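Local coordinates for probable transcriptional regulator (Pseudomonas aeruginosa, PDB 2NNN), which probably binds DNA as a dimeric transcription factor of the MarR family, through a winged helix-turn-helix domain in each subunit, at residues Pro38-Ala43 with Glu74-Arg79; Ala42-Leu47 with Ala104-Gly109. All blocks are in the same frame, centred on the assembly; numbering follows the deposited sequence.

In the fold
Both interactions start from helix 38-50, the first helix of the winged helix-turn-helix domain in chain order. Interaction 1 uses its first turns, where helix 66-78 packs against it; interaction 2 starts at A42, so the two segments of helix 38-50 overlap by A42 and A43, and turns another side of the helix to helix 100-121, which follows the wing strands 82-87 and 93-98. Their centres lie about 9 Å apart, and they touch where the W41 ring reaches the backbone of L106 and G109. Helix 38-50 thus joins the probable DNA-recognition helix to the long helix 100-121, and both contacts also meet the second subunit.

Interaction 1 (Pro38-Ala43 with Glu74-Arg79); sequences PTQWAA and ERLDKR
In the winged helix-turn-helix domain, the end of helix 66-78, which by its place in the MarR fold is probably the recognition helix, packs across the start of helix 38-50 through Q40, A43, R75 and L76. The axes of the two segments run 10.5 Å apart at 82°, nearly perpendicular. Leucine suits the middle of this crossing because its two methyls can spread over one helical turn: L76 CD1 lies 4.0 Å from Q40 CB, while CD2 meets A43 CB at 4.2 Å. The single methyl of A43 meets L76 without a longer side chain in the way, and I69 and V72 of helix 66-78 also touch it.

Farther out, Q40 stretches its extended chain over R75, and NE2 stands 3.0 Å above the centre of one guanidinium face, with the amide plane turned 88° to it. NE2 and R75 NE are both donors, so their closeness is contact over the face and not a hydrogen bond. R75 folds back at chi3 (-61°), and its NE is held by the carbonyl of G71. Its NH2 also donates to a water at 2.6 Å, which is linked to T39 OG1 at 3.1 Å. Packing of the probable recognition helix across helix 38-50 is part of the three-helix core, completed by helix 55-61, of the winged helix-turn-helix fold.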
ATOM      1  N   PRO A  38      -5.943  -6.659   6.877  1.00 33.43           N
ATOM      2  CA  PRO A  38      -4.688  -6.321   7.578  1.00 33.18           C
ATOM      3  C   PRO A  38      -4.824  -5.260   8.667  1.00 33.49           C
ATOM      4  O   PRO A  38      -4.271  -5.447   9.758  1.00 33.63           O
ATOM      5  CB  PRO A  38      -3.777  -5.824   6.443  1.00 32.83           C
ATOM      6  CG  PRO A  38      -4.200  -6.642   5.266  1.00 32.73           C
ATOM      7  CD  PRO A  38      -5.723  -6.789   5.416  1.00 33.01           C
ATOM      8  N   THR A  39      -5.529  -4.158   8.377  1.00 33.69           N
ATOM      9  CA  THR A  39      -5.603  -3.012   9.300  1.00 33.67           C
ATOM     10  C   THR A  39      -6.547  -3.320  10.443  1.00 34.30           C
ATOM     11  O   THR A  39      -6.270  -2.965  11.594  1.00 34.90           O
ATOM     12  CB  THR A  39      -6.006  -1.692   8.597  1.00 33.58           C
ATOM     13  OG1 THR A  39      -7.160  -1.902   7.783  1.00 33.84           O
ATOM     14  CG2 THR A  39      -4.883  -1.210   7.693  1.00 33.46           C
ATOM     15  N   GLN A  40      -7.646  -4.008  10.135  1.00 34.29           N
ATOM     16  CA  GLN A  40      -8.526  -4.529  11.173  1.00 34.56           C
ATOM     17  C   GLN A  40      -7.768  -5.372  12.195  1.00 34.07           C
ATOM     18  O   GLN A  40      -8.006  -5.245  13.391  1.00 34.86           O
ATOM     19  CB  GLN A  40      -9.704  -5.303  10.572  1.00 34.42           C
ATOM     20  CG  GLN A  40     -10.821  -4.384  10.093  1.00 34.36           C
ATOM     21  CD  GLN A  40     -11.824  -5.073   9.186  1.00 35.78           C
ATOM     22  OE1 GLN A  40     -11.940  -6.300   9.172  1.00 35.04           O
ATOM     23  NE2 GLN A  40     -12.564  -4.275   8.424  1.00 35.92           N
ATOM     24  N   TRP A  41      -6.831  -6.182  11.712  1.00 33.28           N
ATOM     25  CA  TRP A  41      -5.998  -7.070  12.543  1.00 32.77           C
ATOM     26  C   TRP A  41      -4.986  -6.269  13.349  1.00 32.63           C
ATOM     27  O   TRP A  41      -4.779  -6.543  14.535  1.00 33.54           O
ATOM     28  CB  TRP A  41      -5.277  -8.112  11.662  1.00 31.56           C
ATOM     29  CG  TRP A  41      -4.297  -9.004  12.417  1.00 32.02           C
ATOM     30  CD1 TRP A  41      -2.924  -8.972  12.343  1.00 31.33           C
ATOM     31  CD2 TRP A  41      -4.618 -10.077  13.340  1.00 31.66           C
ATOM     32  NE1 TRP A  41      -2.380  -9.944  13.158  1.00 32.01           N
ATOM     33  CE2 TRP A  41      -3.394 -10.630  13.783  1.00 30.96           C
ATOM     34  CE3 TRP A  41      -5.818 -10.615  13.834  1.00 31.38           C
ATOM     35  CZ2 TRP A  41      -3.339 -11.681  14.712  1.00 31.32           C
ATOM     36  CZ3 TRP A  41      -5.757 -11.670  14.752  1.00 30.66           C
ATOM     37  CH2 TRP A  41      -4.527 -12.187  15.177  1.00 30.06           C
ATOM     38  N   ALA A  42      -4.359  -5.287  12.699  1.00 32.49           N
ATOM     39  CA  ALA A  42      -3.376  -4.394  13.326  1.00 32.53           C
ATOM     40  C   ALA A  42      -3.971  -3.658  14.527  1.00 32.70           C
ATOM     41  O   ALA A  42      -3.347  -3.605  15.591  1.00 32.84           O
ATOM     42  CB  ALA A  42      -2.839  -3.383  12.309  1.00 32.04           C
ATOM     43  N   ALA A  43      -5.157  -3.080  14.341  1.00 32.87           N
ATOM     44  CA  ALA A  43      -5.884  -2.418  15.431  1.00 33.66           C
ATOM     45  C   ALA A  43      -6.238  -3.398  16.532  1.00 34.22           C
ATOM     46  O   ALA A  43      -6.135  -3.060  17.689  1.00 34.91           O
ATOM     47  CB  ALA A  43      -7.135  -1.747  14.922  1.00 33.42           C
ATOM     48  N   GLU A  74     -15.259   0.589  14.145  1.00 46.22           N
ATOM     49  CA  GLU A  74     -16.687   0.330  13.950  1.00 47.92           C
ATOM     50  C   GLU A  74     -16.966  -1.040  13.324  1.00 48.04           C
ATOM     51  O   GLU A  74     -17.868  -1.744  13.770  1.00 48.34           O
ATOM     52  CB  GLU A  74     -17.359   1.463  13.169  1.00 47.59           C
ATOM     53  CG  GLU A  74     -17.613   2.699  14.032  1.00 49.23           C
ATOM     54  CD  GLU A  74     -17.948   3.959  13.231  1.00 50.22           C
ATOM     55  OE1 GLU A  74     -18.128   3.863  11.992  1.00 52.97           O
ATOM     56  OE2 GLU A  74     -18.037   5.055  13.848  1.00 53.89           O
ATOM     57  N   ARG A  75     -16.178  -1.424  12.319  1.00 48.70           N
ATOM     58  CA  ARG A  75     -16.277  -2.759  11.725  1.00 49.61           C
ATOM     59  C   ARG A  75     -15.853  -3.865  12.693  1.00 49.12           C
ATOM     60  O   ARG A  75     -16.423  -4.948  12.690  1.00 49.53           O
ATOM     61  CB  ARG A  75     -15.488  -2.841  10.420  1.00 49.42           C
ATOM     62  CG  ARG A  75     -16.121  -2.033   9.285  1.00 51.45           C
ATOM     63  CD  ARG A  75     -15.235  -1.979   8.047  1.00 52.18           C
ATOM     64  NE  ARG A  75     -13.939  -1.344   8.318  1.00 58.23           N
ATOM     65  CZ  ARG A  75     -12.905  -1.352   7.479  1.00 59.87           C
ATOM     66  NH1 ARG A  75     -12.992  -1.969   6.301  1.00 61.97           N
ATOM     67  NH2 ARG A  75     -11.774  -0.755   7.820  1.00 60.55           N
ATOM     68  N   LEU A  76     -14.859  -3.579  13.526  1.00 49.11           N
ATOM     69  CA  LEU A  76     -14.463  -4.461  14.619  1.00 48.73           C
ATOM     70  C   LEU A  76     -15.583  -4.558  15.675  1.00 49.27           C
ATOM     71  O   LEU A  76     -15.709  -5.569  16.372  1.00 49.06           O
ATOM     72  CB  LEU A  76     -13.175  -3.926  15.246  1.00 48.74           C
ATOM     73  CG  LEU A  76     -11.881  -4.748  15.342  1.00 48.20           C
ATOM     74  CD1 LEU A  76     -11.598  -5.564  14.096  1.00 46.94           C
ATOM     75  CD2 LEU A  76     -10.694  -3.841  15.659  1.00 47.70           C
ATOM     76  N   ASP A  77     -16.400  -3.505  15.776  1.00 50.03           N
ATOM     77  CA  ASP A  77     -17.510  -3.454  16.731  1.00 50.35           C
ATOM     78  C   ASP A  77     -18.680  -4.308  16.265  1.00 50.49           C
ATOM     79  O   ASP A  77     -19.181  -5.143  17.010  1.00 50.19           O
ATOM     80  CB  ASP A  77     -17.969  -2.013  16.960  1.00 50.49           C
ATOM     81  CG  ASP A  77     -18.898  -1.876  18.164  1.00 51.67           C
ATOM     82  OD1 ASP A  77     -18.983  -2.829  18.974  1.00 52.05           O
ATOM     83  OD2 ASP A  77     -19.550  -0.814  18.300  1.00 52.03           O
ATOM     84  N   LYS A  78     -19.104  -4.078  15.025  1.00 50.94           N
ATOM     85  CA  LYS A  78     -20.111  -4.891  14.342  1.00 51.31           C
ATOM     86  C   LYS A  78     -19.890  -6.398  14.569  1.00 50.93           C
ATOM     87  O   LYS A  78     -20.851  -7.164  14.664  1.00 51.22           O
ATOM     88  CB  LYS A  78     -20.083  -4.559  12.843  1.00 51.35           C
ATOM     89  CG  LYS A  78     -21.224  -5.138  11.991  1.00 52.29           C
ATOM     90  CD  LYS A  78     -20.886  -5.056  10.490  1.00 52.78           C
ATOM     91  CE  LYS A  78     -20.612  -3.606  10.018  1.00 55.24           C
ATOM     92  NZ  LYS A  78     -19.815  -3.529   8.743  1.00 56.04           N
ATOM     93  N   ARG A  79     -18.629  -6.815  14.668  1.00 50.26           N
ATOM     94  CA  ARG A  79     -18.290  -8.218  14.905  1.00 49.61           C
ATOM     95  C   ARG A  79     -18.254  -8.605  16.385  1.00 48.46           C
ATOM     96  O   ARG A  79     -18.042  -9.771  16.710  1.00 48.35           O
ATOM     97  CB  ARG A  79     -16.954  -8.564  14.239  1.00 49.95           C
ATOM     98  CG  ARG A  79     -16.939  -8.289  12.757  1.00 52.05           C
ATOM     99  CD  ARG A  79     -15.544  -8.372  12.206  1.00 56.36           C
ATOM    100  NE  ARG A  79     -15.080  -9.759  12.163  1.00 59.97           N
ATOM    101  CZ  ARG A  79     -14.992 -10.496  11.058  1.00 60.16           C
ATOM    102  NH1 ARG A  79     -15.328  -9.987   9.875  1.00 59.49           N
ATOM    103  NH2 ARG A  79     -14.552 -11.746  11.143  1.00 60.43           N
TER
HETATM  104  O   HOH W   1      -9.956  -2.144   6.495  1.00 41.98           O

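Interaction 2 (Ala42-Leu47 with Ala104-Gly109); sequences AALVRL and AELEAG
This is an apolar helix-to-helix contact in which L44 and V45 of helix 38-50 meet E105 and L106 of helix 100-121, joining the winged helix-turn-helix core to the long helix that follows the wing. The axes of the two segments are 10.1 Å apart at closest and their directions differ by 110°, so the helices touch over a small patch, 188 Å² counted on both sides. Backbones come nearest at V45 and L106, whose CA atoms are 6.6 Å apart.

L44 points toward the other helix and lays CD2 against the backbone at the start of L106, 3.8 Å from its N. The same methyl touches L106 CB at 4.0 Å and E105 CG at 3.9 Å; glutamate fits at this margin because its methylene can join the apolar patch while the chain, bent at chi2 (93°), also touches N34, L36 and L81 in the loops. Both leucines also pack on L98 of strand 93-98, which ties this patch to the wing. V45 does not aim its CB straight at the other helix, but its branching at CB lets CG2 meet L106, while the side chain also packs on L9 of the second subunit.

L106 reaches V45 with CG anti to the backbone N (chi1 -176°), a setting that carries the branched end across to helix 38-50. The two side chains cross at about a right angle, with L106 CD1 resting 3.6 Å from V45 CG2.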
ATOM      1  N   ALA A  42      -4.359  -5.287  12.699  1.00 32.49           N
ATOM      2  CA  ALA A  42      -3.376  -4.394  13.326  1.00 32.53           C
ATOM      3  C   ALA A  42      -3.971  -3.658  14.527  1.00 32.70           C
ATOM      4  O   ALA A  42      -3.347  -3.605  15.591  1.00 32.84           O
ATOM      5  CB  ALA A  42      -2.839  -3.383  12.309  1.00 32.04           C
ATOM      6  N   ALA A  43      -5.157  -3.080  14.341  1.00 32.87           N
ATOM      7  CA  ALA A  43      -5.884  -2.418  15.431  1.00 33.66           C
ATOM      8  C   ALA A  43      -6.238  -3.398  16.532  1.00 34.22           C
ATOM      9  O   ALA A  43      -6.135  -3.060  17.689  1.00 34.91           O
ATOM     10  CB  ALA A  43      -7.135  -1.747  14.922  1.00 33.42           C
ATOM     11  N   LEU A  44      -6.641  -4.613  16.170  1.00 34.94           N
ATOM     12  CA  LEU A  44      -6.962  -5.651  17.169  1.00 35.36           C
ATOM     13  C   LEU A  44      -5.714  -6.013  17.984  1.00 35.36           C
ATOM     14  O   LEU A  44      -5.746  -6.025  19.217  1.00 35.64           O
ATOM     15  CB  LEU A  44      -7.499  -6.913  16.481  1.00 34.72           C
ATOM     16  CG  LEU A  44      -8.188  -7.938  17.367  1.00 35.41           C
ATOM     17  CD1 LEU A  44      -9.673  -7.573  17.540  1.00 37.67           C
ATOM     18  CD2 LEU A  44      -8.041  -9.341  16.785  1.00 35.64           C
ATOM     19  N   VAL A  45      -4.625  -6.319  17.275  1.00 35.14           N
ATOM     20  CA  VAL A  45      -3.342  -6.596  17.905  1.00 34.93           C
ATOM     21  C   VAL A  45      -2.938  -5.451  18.841  1.00 35.78           C
ATOM     22  O   VAL A  45      -2.655  -5.697  20.007  1.00 35.83           O
ATOM     23  CB  VAL A  45      -2.242  -6.916  16.851  1.00 34.66           C
ATOM     24  CG1 VAL A  45      -0.874  -7.075  17.497  1.00 32.16           C
ATOM     25  CG2 VAL A  45      -2.614  -8.183  16.077  1.00 33.49           C
ATOM     26  N   ARG A  46      -2.960  -4.215  18.341  1.00 36.59           N
ATOM     27  CA  ARG A  46      -2.545  -3.060  19.132  1.00 37.79           C
ATOM     28  C   ARG A  46      -3.379  -2.841  20.403  1.00 38.81           C
ATOM     29  O   ARG A  46      -2.813  -2.593  21.467  1.00 39.03           O
ATOM     30  CB  ARG A  46      -2.504  -1.785  18.283  1.00 37.76           C
ATOM     31  CG  ARG A  46      -1.831  -0.594  18.967  1.00 37.07           C
ATOM     32  CD  ARG A  46      -0.343  -0.831  19.150  1.00 38.19           C
ATOM     33  NE  ARG A  46       0.414  -0.475  17.950  1.00 40.76           N
ATOM     34  CZ  ARG A  46       1.683  -0.810  17.725  1.00 41.07           C
ATOM     35  NH1 ARG A  46       2.362  -1.540  18.598  1.00 40.89           N
ATOM     36  NH2 ARG A  46       2.274  -0.425  16.609  1.00 41.63           N
ATOM     37  N   LEU A  47      -4.707  -2.943  20.296  1.00 39.81           N
ATOM     38  CA  LEU A  47      -5.589  -2.911  21.468  1.00 41.01           C
ATOM     39  C   LEU A  47      -5.295  -4.009  22.494  1.00 42.23           C
ATOM     40  O   LEU A  47      -5.633  -3.863  23.673  1.00 42.95           O
ATOM     41  CB  LEU A  47      -7.050  -3.018  21.050  1.00 40.65           C
ATOM     42  CG  LEU A  47      -7.773  -1.797  20.492  1.00 41.66           C
ATOM     43  CD1 LEU A  47      -9.153  -2.212  20.034  1.00 42.79           C
ATOM     44  CD2 LEU A  47      -7.857  -0.645  21.500  1.00 40.11           C
ATOM     45  N   ALA A 104     -10.272 -13.431  22.279  1.00 42.38           N
ATOM     46  CA  ALA A 104     -10.240 -14.812  21.822  1.00 41.26           C
ATOM     47  C   ALA A 104      -9.885 -14.870  20.323  1.00 40.55           C
ATOM     48  O   ALA A 104      -9.157 -15.763  19.884  1.00 39.24           O
ATOM     49  CB  ALA A 104     -11.576 -15.496  22.112  1.00 41.11           C
ATOM     50  N   GLU A 105     -10.392 -13.883  19.574  1.00 39.99           N
ATOM     51  CA  GLU A 105     -10.117 -13.703  18.137  1.00 39.26           C
ATOM     52  C   GLU A 105      -8.630 -13.492  17.877  1.00 38.70           C
ATOM     53  O   GLU A 105      -8.055 -14.097  16.975  1.00 38.45           O
ATOM     54  CB  GLU A 105     -10.866 -12.479  17.644  1.00 39.39           C
ATOM     55  CG  GLU A 105     -10.705 -12.170  16.180  1.00 40.60           C
ATOM     56  CD  GLU A 105     -11.801 -12.782  15.337  1.00 42.68           C
ATOM     57  OE1 GLU A 105     -12.587 -13.602  15.853  1.00 42.91           O
ATOM     58  OE2 GLU A 105     -11.877 -12.437  14.146  1.00 44.65           O
ATOM     59  N   LEU A 106      -8.028 -12.609  18.671  1.00 38.07           N
ATOM     60  CA  LEU A 106      -6.594 -12.345  18.632  1.00 37.32           C
ATOM     61  C   LEU A 106      -5.790 -13.630  18.813  1.00 37.18           C
ATOM     62  O   LEU A 106      -4.984 -13.975  17.956  1.00 36.75           O
ATOM     63  CB  LEU A 106      -6.218 -11.294  19.695  1.00 37.03           C
ATOM     64  CG  LEU A 106      -4.774 -10.782  19.800  1.00 37.39           C
ATOM     65  CD1 LEU A 106      -4.258 -10.305  18.424  1.00 35.97           C
ATOM     66  CD2 LEU A 106      -4.648  -9.651  20.861  1.00 36.93           C
ATOM     67  N   GLU A 107      -6.030 -14.349  19.915  1.00 37.11           N
ATOM     68  CA  GLU A 107      -5.339 -15.626  20.188  1.00 37.33           C
ATOM     69  C   GLU A 107      -5.554 -16.684  19.100  1.00 35.84           C
ATOM     70  O   GLU A 107      -4.636 -17.427  18.763  1.00 36.03           O
ATOM     71  CB  GLU A 107      -5.735 -16.196  21.558  1.00 37.72           C
ATOM     72  CG  GLU A 107      -5.685 -15.176  22.712  1.00 42.33           C
ATOM     73  CD  GLU A 107      -4.372 -14.395  22.796  1.00 48.65           C
ATOM     74  OE1 GLU A 107      -3.274 -15.011  22.717  1.00 51.64           O
ATOM     75  OE2 GLU A 107      -4.441 -13.154  22.956  1.00 51.08           O
ATOM     76  N   ALA A 108      -6.772 -16.747  18.568  1.00 34.40           N
ATOM     77  CA  ALA A 108      -7.137 -17.718  17.529  1.00 33.19           C
ATOM     78  C   ALA A 108      -6.494 -17.349  16.193  1.00 32.97           C
ATOM     79  O   ALA A 108      -6.338 -18.205  15.329  1.00 32.43           O
ATOM     80  CB  ALA A 108      -8.651 -17.816  17.389  1.00 32.31           C
ATOM     81  N   GLY A 109      -6.102 -16.073  16.048  1.00 32.53           N
ATOM     82  CA  GLY A 109      -5.492 -15.566  14.829  1.00 31.92           C
ATOM     83  C   GLY A 109      -3.974 -15.551  14.798  1.00 32.09           C
ATOM     84  O   GLY A 109      -3.398 -15.384  13.736  1.00 32.33           O
TER